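Local coordinates for protein beta-n-acetylhexosaminidase (Streptococcus pneumoniae, PDB 4AZC) that probably hydrolyses terminal beta-linked N-acetylhexosamine residues from glycans, as a family 20 glycoside hydrolase, and here holds a bicyclic thiazolidine sugar ligand in its active site, at residues 281-286 / 328-333; 15-20 / 42-47. All coordinates share one frame; numbering follows the deposited sequence.

Contact 1 (281-286 / 328-333); sequences YILGQK and IWADRP. With NGW ((2S,3aR,5R,6S,7R,7aR)-5-(hydroxymethyl)-2-methyl-2,3a,5,6,7,7a-hexahydro-1H-pyrano[3,2-d][1,3]thiazole-6,7-diol), chain K.
Tyr281 O accepts the backbone N-H of Trp329 at 2.8 Å, one bond of the parallel pairing between short strand 281-282 and the end of strand 321-329 at the mouth of the family 20 barrel. The CB of Tyr281 packs against CD1 of Ile328 on the face turned to helix 339-351, and its hydroxyl is bonded to Glu341. Ile282 lies on the other face, with Trp329. Its CG1, anti to the carbonyl carbon (chi1 -73°), meets Trp329 CB at 3.9 Å, and CG1 and CD1 both touch C6 of the thiazolidine ligand, whose C5 lies over one face of the indole. Leu283 N closes the pairing on Trp329 O, while the Leu283 side chain crosses that of Ile328 at about a right angle, Leu283 CD2 3.6 Å from Ile328 CG2. Gly284, at positive phi, carries the chain through a type II turn, which leaves Gln285 beside Arg332. In one of the two Arg332 conformers, Gln285 OE1 accepts from NH2 at 2.7 Å, close to the guanidinium plane, the donor tilted 29° from the amide's carbonyl plane. Leu283 O receives a weak bond from NH1, and a water joins this carbonyl to both N and O of Arg332. Nearby, the Asp331 carboxylate spans two ligand hydroxyls, OD1 accepting from O4 and OD2 from O6 at 2.6 Å each, a forked grip that implies recognition of the sugar by both groups.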
ATOM      1  N   TYR B 281      -0.628  -8.636 -10.607  1.00 17.66           N
ATOM      2  CA  TYR B 281      -1.516  -8.541 -11.749  1.00 17.92           C
ATOM      3  C   TYR B 281      -1.556  -7.098 -12.245  1.00 18.40           C
ATOM      4  O   TYR B 281      -1.834  -6.178 -11.479  1.00 17.93           O
ATOM      5  CB  TYR B 281      -2.921  -9.050 -11.422  1.00 17.38           C
ATOM      6  CG  TYR B 281      -3.899  -8.806 -12.555  1.00 17.43           C
ATOM      7  CD1 TYR B 281      -3.614  -9.246 -13.854  1.00 17.24           C
ATOM      8  CD2 TYR B 281      -5.103  -8.131 -12.331  1.00 17.88           C
ATOM      9  CE1 TYR B 281      -4.492  -9.016 -14.903  1.00 17.86           C
ATOM     10  CE2 TYR B 281      -6.001  -7.894 -13.383  1.00 18.54           C
ATOM     11  CZ  TYR B 281      -5.684  -8.343 -14.658  1.00 18.87           C
ATOM     12  OH  TYR B 281      -6.557  -8.128 -15.692  1.00 18.49           O
ATOM     13  N   ILE B 282      -1.258  -6.930 -13.531  1.00 19.28           N
ATOM     14  CA  ILE B 282      -1.250  -5.633 -14.197  1.00 20.25           C
ATOM     15  C   ILE B 282      -2.532  -5.578 -15.009  1.00 21.20           C
ATOM     16  O   ILE B 282      -2.770  -6.444 -15.856  1.00 21.22           O
ATOM     17  CB  ILE B 282      -0.021  -5.478 -15.146  1.00 20.49           C
ATOM     18  CG1 ILE B 282       1.272  -5.281 -14.352  1.00 20.25           C
ATOM     19  CG2 ILE B 282      -0.208  -4.301 -16.134  1.00 20.22           C
ATOM     20  CD1 ILE B 282       2.026  -6.556 -14.057  1.00 22.07           C
ATOM     21  N   LEU B 283      -3.360  -4.572 -14.748  1.00 21.95           N
ATOM     22  CA  LEU B 283      -4.656  -4.476 -15.414  1.00 22.86           C
ATOM     23  C   LEU B 283      -4.536  -4.678 -16.925  1.00 23.74           C
ATOM     24  O   LEU B 283      -3.736  -4.016 -17.585  1.00 23.77           O
ATOM     25  CB  LEU B 283      -5.353  -3.148 -15.087  1.00 22.29           C
ATOM     26  CG  LEU B 283      -5.578  -2.788 -13.615  1.00 22.04           C
ATOM     27  CD1 LEU B 283      -6.390  -1.508 -13.511  1.00 20.31           C
ATOM     28  CD2 LEU B 283      -6.241  -3.922 -12.836  1.00 20.16           C
ATOM     29  N   GLY B 284      -5.316  -5.624 -17.449  1.00 25.12           N
ATOM     30  CA  GLY B 284      -5.388  -5.894 -18.890  1.00 25.90           C
ATOM     31  C   GLY B 284      -4.251  -6.712 -19.477  1.00 26.80           C
ATOM     32  O   GLY B 284      -4.229  -6.954 -20.683  1.00 27.03           O
ATOM     33  N   GLN B 285      -3.304  -7.135 -18.641  1.00 27.28           N
ATOM     34  CA  GLN B 285      -2.196  -7.972 -19.107  1.00 28.28           C
ATOM     35  C   GLN B 285      -2.719  -9.349 -19.484  1.00 28.75           C
ATOM     36  O   GLN B 285      -3.452  -9.976 -18.718  1.00 28.77           O
ATOM     37  CB  GLN B 285      -1.108  -8.117 -18.036  1.00 28.17           C
ATOM     38  CG  GLN B 285       0.185  -8.777 -18.531  1.00 28.63           C
ATOM     39  CD  GLN B 285       1.204  -7.769 -19.039  1.00 30.05           C
ATOM     40  OE1 GLN B 285       0.987  -6.564 -18.962  1.00 30.54           O
ATOM     41  NE2 GLN B 285       2.327  -8.262 -19.550  1.00 30.56           N
ATOM     42  N   LYS B 286      -2.322  -9.814 -20.660  1.00 29.62           N
ATOM     43  CA  LYS B 286      -2.849 -11.046 -21.210  1.00 30.57           C
ATOM     44  C   LYS B 286      -1.752 -12.105 -21.304  1.00 31.08           C
ATOM     45  O   LYS B 286      -0.566 -11.756 -21.309  1.00 31.07           O
ATOM     46  CB  LYS B 286      -3.533 -10.768 -22.560  1.00 30.71           C
ATOM     47  CG  LYS B 286      -4.782  -9.871 -22.444  1.00 31.09           C
ATOM     48  CD  LYS B 286      -5.672 -10.294 -21.255  1.00 31.42           C
ATOM     49  CE  LYS B 286      -7.137  -9.869 -21.408  1.00 32.35           C
ATOM     50  NZ  LYS B 286      -7.509  -8.599 -20.738  1.00 29.72           N
ATOM     51  N   ILE B 328      -1.903  -5.136  -7.242  1.00 14.19           N
ATOM     52  CA  ILE B 328      -2.564  -4.829  -8.498  1.00 14.43           C
ATOM     53  C   ILE B 328      -1.933  -3.560  -9.077  1.00 14.97           C
ATOM     54  O   ILE B 328      -1.829  -2.540  -8.394  1.00 14.77           O
ATOM     55  CB  ILE B 328      -4.092  -4.625  -8.289  1.00 14.00           C
ATOM     56  CG1 ILE B 328      -4.706  -5.750  -7.423  1.00 12.96           C
ATOM     57  CG2 ILE B 328      -4.803  -4.455  -9.629  1.00 13.11           C
ATOM     58  CD1 ILE B 328      -4.585  -7.167  -7.991  1.00 11.76           C
ATOM     59  N   TRP B 329      -1.497  -3.627 -10.330  1.00 15.74           N
ATOM     60  CA  TRP B 329      -0.783  -2.503 -10.944  1.00 16.30           C
ATOM     61  C   TRP B 329      -1.484  -2.015 -12.201  1.00 16.85           C
ATOM     62  O   TRP B 329      -2.149  -2.789 -12.903  1.00 17.31           O
ATOM     63  CB  TRP B 329       0.651  -2.894 -11.281  1.00 16.00           C
ATOM     64  CG  TRP B 329       1.484  -3.271 -10.094  1.00 15.65           C
ATOM     65  CD1 TRP B 329       1.825  -4.536  -9.704  1.00 14.58           C
ATOM     66  CD2 TRP B 329       2.103  -2.379  -9.153  1.00 15.39           C
ATOM     67  NE1 TRP B 329       2.620  -4.486  -8.584  1.00 15.50           N
ATOM     68  CE2 TRP B 329       2.799  -3.178  -8.218  1.00 15.49           C
ATOM     69  CE3 TRP B 329       2.125  -0.988  -9.002  1.00 15.37           C
ATOM     70  CZ2 TRP B 329       3.523  -2.631  -7.149  1.00 15.76           C
ATOM     71  CZ3 TRP B 329       2.853  -0.439  -7.937  1.00 16.15           C
ATOM     72  CH2 TRP B 329       3.536  -1.264  -7.022  1.00 15.61           C
ATOM     73  N   ALA B 330      -1.331  -0.729 -12.490  1.00 17.35           N
ATOM     74  CA  ALA B 330      -2.034  -0.126 -13.615  1.00 17.36           C
ATOM     75  C   ALA B 330      -1.084   0.480 -14.653  1.00 17.55           C
ATOM     76  O   ALA B 330      -1.306   1.603 -15.127  1.00 17.37           O
ATOM     77  CB  ALA B 330      -3.039   0.907 -13.104  1.00 17.22           C
ATOM     78  N   ASP B 331      -0.049  -0.281 -15.021  1.00 18.19           N
ATOM     79  CA  ASP B 331       1.010   0.185 -15.954  1.00 19.09           C
ATOM     80  C   ASP B 331       0.444   0.898 -17.188  1.00 19.53           C
ATOM     81  O   ASP B 331       0.980   1.920 -17.632  1.00 19.43           O
ATOM     82  CB  ASP B 331       1.932  -0.970 -16.375  1.00 19.28           C
ATOM     83  CG  ASP B 331       2.723  -1.562 -15.208  1.00 20.83           C
ATOM     84  OD1 ASP B 331       2.247  -1.529 -14.049  1.00 22.41           O
ATOM     85  OD2 ASP B 331       3.833  -2.080 -15.448  1.00 22.42           O
ATOM     86  N   ARG B 332      -0.638   0.328 -17.717  1.00 19.90           N
ATOM     87  CA  ARG B 332      -1.434   0.943 -18.764  0.50 20.16           C
ATOM     88  C   ARG B 332      -2.743   1.401 -18.105  1.00 20.03           C
ATOM     89  O   ARG B 332      -3.693   0.628 -17.994  1.00 20.21           O
ATOM     90  CB  ARG B 332      -1.692  -0.077 -19.884  0.50 20.11           C
ATOM     91  CG  ARG B 332      -0.426  -0.529 -20.623  0.50 20.75           C
ATOM     92  CD  ARG B 332      -0.661  -1.788 -21.453  0.50 21.30           C
ATOM     93  NE  ARG B 332      -0.409  -3.019 -20.700  0.50 22.21           N
ATOM     94  CZ  ARG B 332      -1.354  -3.779 -20.151  0.50 21.80           C
ATOM     95  NH1 ARG B 332      -2.635  -3.454 -20.260  0.50 21.82           N
ATOM     96  NH2 ARG B 332      -1.016  -4.872 -19.495  0.50 21.84           N
ATOM     97  N   PRO B 333      -2.790   2.663 -17.635  1.00 20.32           N
ATOM     98  CA  PRO B 333      -3.967   3.045 -16.837  1.00 20.65           C
ATOM     99  C   PRO B 333      -5.288   3.086 -17.598  1.00 21.55           C
ATOM    100  O   PRO B 333      -6.344   3.142 -16.963  1.00 21.34           O
ATOM    101  CB  PRO B 333      -3.605   4.434 -16.300  1.00 20.21           C
ATOM    102  CG  PRO B 333      -2.564   4.958 -17.263  1.00 20.25           C
ATOM    103  CD  PRO B 333      -1.796   3.757 -17.713  1.00 20.09           C
TER
HETATM  104  O4  NGW K2044       3.665  -1.232 -11.922  1.00 19.00           O
HETATM  105  C4  NGW K2044       4.995  -1.703 -11.762  1.00 19.07           C
HETATM  106  C3  NGW K2044       5.662  -0.965 -10.609  1.00 19.28           C
HETATM  107  C5  NGW K2044       4.956  -3.203 -11.454  1.00 19.10           C
HETATM  108  O3  NGW K2044       5.646   0.442 -10.869  1.00 18.79           O
HETATM  109  C2  NGW K2044       7.108  -1.489 -10.415  1.00 19.35           C
HETATM  110  N2  NGW K2044       7.694  -1.019  -9.136  1.00 18.77           N
HETATM  111  C1  NGW K2044       7.156  -3.037 -10.349  1.00 19.78           C
HETATM  112  C7  NGW K2044       6.986  -1.658  -8.010  1.00 20.20           C
HETATM  113  C8  NGW K2044       7.893  -1.657  -6.782  1.00 20.60           C
HETATM  114  S1  NGW K2044       6.638  -3.347  -8.613  1.00 19.94           S
HETATM  115  O5  NGW K2044       6.314  -3.679 -11.370  1.00 19.55           O
HETATM  116  C6  NGW K2044       4.231  -3.997 -12.561  1.00 19.04           C
HETATM  117  O6  NGW K2044       4.869  -3.769 -13.825  1.00 17.46           O
HETATM  118  O   HOH W   1      -2.731  -1.560 -16.865  1.00 17.85           O

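Contact 2 (15-20 / 42-47); sequences IDAGRK and VHLLLG. With NGW ((2S,3aR,5R,6S,7R,7aR)-5-(hydroxymethyl)-2-methyl-2,3a,5,6,7,7a-hexahydro-1H-pyrano[3,2-d][1,3]thiazole-6,7-diol), chain K.
Leu45 runs its side chain alongside the carbonyl of Ile15. From CB, 3.8 Å from Ile15 O, the chain turns so that CG is anti to its own carbonyl carbon (chi1 -62°). CD1 then rests against the Ile15 peptide, 3.4 Å from Ile15 O, and also reaches the CA of Asp16. The other tip, Leu45 CD2, lies 4.0 Å from CZ3 of Trp329, whose indole bears the ligand, and CD1 comes about as near to the same ring atom. The backbone beneath is joined by two bonds: Ile15 N gives its hydrogen to His43 O at 2.9 Å, and Leu45 N returns one to Ile15 O. On the face of the sheet away from Leu45, CD1 of Leu44 fits against CB of both Ile15 and Ala17, the latter at 3.6 Å. This is the first beta-alpha-beta unit of the TIM barrel, in which the chain runs from strand 10-16 through helix 24-37 to the parallel strand 41-45. As in other barrels of this kind, the loops after the strands' C-terminal ends carry the ligand site. Asp16, the centre of an inverse gamma turn, organises the loop here. Its OD1 accepts the backbone N of Arg19 in an Asx motif, met from above the carboxylate plane, and a weaker bond from Gly18 N. Its OD2 binds NH1 of Arg19 in a salt bridge of 2.9 Å, on the syn side. Asp49 takes NE of that arginine in a second salt bridge, so the guanidinium is held from two directions as it meets the sugar. The Arg19 chain is extended from CG to NE, which carries NH2 to the ligand's O3 at 2.8 Å (N-H...O angle 160°), while NH1 makes weak bonds to both O4 and O3.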
ATOM      1  N   ILE B  15      -3.207  -1.562  -4.308  1.00 14.72           N
ATOM      2  CA  ILE B  15      -3.957  -1.016  -5.445  1.00 15.06           C
ATOM      3  C   ILE B  15      -3.246   0.222  -5.991  1.00 15.25           C
ATOM      4  O   ILE B  15      -3.012   1.191  -5.256  1.00 15.23           O
ATOM      5  CB  ILE B  15      -5.419  -0.614  -5.036  1.00 14.72           C
ATOM      6  CG1 ILE B  15      -6.160  -1.778  -4.362  1.00 14.54           C
ATOM      7  CG2 ILE B  15      -6.202  -0.036  -6.231  1.00 15.23           C
ATOM      8  CD1 ILE B  15      -6.603  -2.926  -5.294  1.00 14.73           C
ATOM      9  N   ASP B  16      -2.932   0.190  -7.281  1.00 15.34           N
ATOM     10  CA  ASP B  16      -2.309   1.322  -7.968  1.00 15.78           C
ATOM     11  C   ASP B  16      -3.342   2.378  -8.349  1.00 16.32           C
ATOM     12  O   ASP B  16      -3.792   2.434  -9.509  1.00 16.86           O
ATOM     13  CB  ASP B  16      -1.581   0.813  -9.222  1.00 15.25           C
ATOM     14  CG  ASP B  16      -0.680   1.859  -9.867  1.00 15.63           C
ATOM     15  OD1 ASP B  16      -0.543   2.995  -9.344  1.00 15.85           O
ATOM     16  OD2 ASP B  16      -0.091   1.529 -10.924  1.00 15.31           O
ATOM     17  N   ALA B  17      -3.715   3.222  -7.387  1.00 16.46           N
ATOM     18  CA  ALA B  17      -4.613   4.338  -7.672  1.00 16.44           C
ATOM     19  C   ALA B  17      -3.837   5.644  -7.847  1.00 16.53           C
ATOM     20  O   ALA B  17      -4.372   6.729  -7.647  1.00 16.45           O
ATOM     21  CB  ALA B  17      -5.672   4.476  -6.582  1.00 16.61           C
ATOM     22  N   GLY B  18      -2.561   5.522  -8.191  1.00 17.06           N
ATOM     23  CA  GLY B  18      -1.741   6.666  -8.577  1.00 16.91           C
ATOM     24  C   GLY B  18      -1.727   6.783 -10.091  1.00 17.36           C
ATOM     25  O   GLY B  18      -1.949   7.865 -10.638  1.00 16.97           O
ATOM     26  N   ARG B  19      -1.474   5.664 -10.773  1.00 17.50           N
ATOM     27  CA  ARG B  19      -1.509   5.649 -12.240  1.00 17.62           C
ATOM     28  C   ARG B  19      -2.926   5.811 -12.786  1.00 17.78           C
ATOM     29  O   ARG B  19      -3.137   6.502 -13.789  1.00 18.37           O
ATOM     30  CB  ARG B  19      -0.892   4.370 -12.790  1.00 17.75           C
ATOM     31  CG  ARG B  19       0.633   4.287 -12.690  1.00 17.76           C
ATOM     32  CD  ARG B  19       1.115   3.134 -13.554  1.00 17.21           C
ATOM     33  NE  ARG B  19       2.562   2.955 -13.580  1.00 17.90           N
ATOM     34  CZ  ARG B  19       3.238   2.113 -12.812  1.00 16.67           C
ATOM     35  NH1 ARG B  19       2.603   1.370 -11.910  1.00 17.17           N
ATOM     36  NH2 ARG B  19       4.557   2.005 -12.954  1.00 16.83           N
ATOM     37  N   LYS B  20      -3.889   5.201 -12.105  1.00 17.55           N
ATOM     38  CA  LYS B  20      -5.260   5.093 -12.595  1.00 17.77           C
ATOM     39  C   LYS B  20      -6.218   5.567 -11.521  1.00 18.22           C
ATOM     40  O   LYS B  20      -6.005   5.299 -10.340  1.00 18.01           O
ATOM     41  CB  LYS B  20      -5.560   3.631 -12.961  1.00 17.67           C
ATOM     42  CG  LYS B  20      -6.962   3.374 -13.529  1.00 17.23           C
ATOM     43  CD  LYS B  20      -7.068   1.972 -14.108  1.00 17.83           C
ATOM     44  CE  LYS B  20      -8.483   1.671 -14.598  1.00 19.04           C
ATOM     45  NZ  LYS B  20      -8.939   2.580 -15.705  1.00 18.93           N
ATOM     46  N   VAL B  42      -5.262  -2.559   3.291  1.00 16.29           N
ATOM     47  CA  VAL B  42      -5.271  -2.176   1.889  1.00 15.90           C
ATOM     48  C   VAL B  42      -4.169  -1.133   1.748  1.00 15.88           C
ATOM     49  O   VAL B  42      -4.193  -0.098   2.420  1.00 16.01           O
ATOM     50  CB  VAL B  42      -6.615  -1.551   1.450  1.00 15.89           C
ATOM     51  CG1 VAL B  42      -6.500  -0.930   0.021  1.00 14.96           C
ATOM     52  CG2 VAL B  42      -7.730  -2.578   1.501  1.00 15.64           C
ATOM     53  N   HIS B  43      -3.187  -1.453   0.915  1.00 15.49           N
ATOM     54  CA  HIS B  43      -2.109  -0.551   0.568  1.00 15.49           C
ATOM     55  C   HIS B  43      -2.553   0.206  -0.683  1.00 15.45           C
ATOM     56  O   HIS B  43      -2.815  -0.403  -1.725  1.00 15.04           O
ATOM     57  CB  HIS B  43      -0.844  -1.358   0.309  1.00 15.11           C
ATOM     58  CG  HIS B  43       0.318  -0.561  -0.211  1.00 14.91           C
ATOM     59  ND1 HIS B  43       0.590  -0.434  -1.558  1.00 13.49           N
ATOM     60  CD2 HIS B  43       1.311   0.093   0.436  1.00 14.55           C
ATOM     61  CE1 HIS B  43       1.691   0.279  -1.719  1.00 14.76           C
ATOM     62  NE2 HIS B  43       2.147   0.614  -0.525  1.00 15.48           N
ATOM     63  N   LEU B  44      -2.656   1.526  -0.556  1.00 15.16           N
ATOM     64  CA  LEU B  44      -3.198   2.364  -1.606  1.00 15.50           C
ATOM     65  C   LEU B  44      -2.173   3.367  -2.140  1.00 15.91           C
ATOM     66  O   LEU B  44      -1.866   4.371  -1.478  1.00 15.86           O
ATOM     67  CB  LEU B  44      -4.457   3.091  -1.091  1.00 15.59           C
ATOM     68  CG  LEU B  44      -5.234   3.957  -2.091  1.00 15.73           C
ATOM     69  CD1 LEU B  44      -5.793   3.100  -3.215  1.00 15.57           C
ATOM     70  CD2 LEU B  44      -6.343   4.750  -1.410  1.00 14.29           C
ATOM     71  N   LEU B  45      -1.633   3.099  -3.333  1.00 15.99           N
ATOM     72  CA  LEU B  45      -0.766   4.089  -3.988  1.00 15.87           C
ATOM     73  C   LEU B  45      -1.608   5.270  -4.455  1.00 16.31           C
ATOM     74  O   LEU B  45      -2.591   5.089  -5.178  1.00 16.64           O
ATOM     75  CB  LEU B  45       0.025   3.487  -5.151  1.00 15.54           C
ATOM     76  CG  LEU B  45       0.997   2.364  -4.777  1.00 15.80           C
ATOM     77  CD1 LEU B  45       0.424   0.996  -5.186  1.00 15.48           C
ATOM     78  CD2 LEU B  45       2.355   2.607  -5.428  1.00 14.20           C
ATOM     79  N   LEU B  46      -1.216   6.462  -4.017  1.00 16.53           N
ATOM     80  CA  LEU B  46      -1.907   7.716  -4.311  1.00 16.82           C
ATOM     81  C   LEU B  46      -1.028   8.610  -5.179  1.00 16.91           C
ATOM     82  O   LEU B  46      -1.523   9.343  -6.033  1.00 17.53           O
ATOM     83  CB  LEU B  46      -2.292   8.431  -3.008  1.00 16.49           C
ATOM     84  CG  LEU B  46      -3.334   7.663  -2.188  1.00 16.83           C
ATOM     85  CD1 LEU B  46      -3.455   8.208  -0.778  1.00 16.61           C
ATOM     86  CD2 LEU B  46      -4.696   7.699  -2.903  1.00 18.57           C
ATOM     87  N   GLY B  47       0.275   8.563  -4.934  1.00 17.17           N
ATOM     88  CA  GLY B  47       1.258   9.157  -5.844  1.00 17.07           C
ATOM     89  C   GLY B  47       2.079   8.035  -6.437  1.00 16.83           C
ATOM     90  O   GLY B  47       2.834   7.367  -5.732  1.00 16.75           O
TER
HETATM   91  O4  NGW K2044       3.665  -1.232 -11.922  1.00 19.00           O
HETATM   92  C4  NGW K2044       4.995  -1.703 -11.762  1.00 19.07           C
HETATM   93  C3  NGW K2044       5.662  -0.965 -10.609  1.00 19.28           C
HETATM   94  C5  NGW K2044       4.956  -3.203 -11.454  1.00 19.10           C
HETATM   95  O3  NGW K2044       5.646   0.442 -10.869  1.00 18.79           O
HETATM   96  C2  NGW K2044       7.108  -1.489 -10.415  1.00 19.35           C
HETATM   97  N2  NGW K2044       7.694  -1.019  -9.136  1.00 18.77           N
HETATM   98  C1  NGW K2044       7.156  -3.037 -10.349  1.00 19.78           C
HETATM   99  C7  NGW K2044       6.986  -1.658  -8.010  1.00 20.20           C
HETATM  100  C8  NGW K2044       7.893  -1.657  -6.782  1.00 20.60           C
HETATM  101  S1  NGW K2044       6.638  -3.347  -8.613  1.00 19.94           S
HETATM  102  O5  NGW K2044       6.314  -3.679 -11.370  1.00 19.55           O
HETATM  103  C6  NGW K2044       4.231  -3.997 -12.561  1.00 19.04           C
HETATM  104  O6  NGW K2044       4.869  -3.769 -13.825  1.00 17.46           O

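Contact 2 comes first along the chain and closes before contact 1 opens, yet their centres lie 12 Å apart because strands 10-16 and 321-329 are neighbours in the parallel barrel sheet. The pair thus spans the seam where the barrel's first strand meets its last. Two probable hydrogen bonds tie the loops beyond these strands together: Ala330 N lies 3.0 Å from Asp16 OD2, and Pro333 O is 2.9 Å from Lys20 NZ. The two contacts also share the thiazolidine ligand, with residues 328-333 and 15-20 reaching its O4 from the loops that follow separate strands. The pocket is thus built from segments remote in sequence that barrel closure brings together.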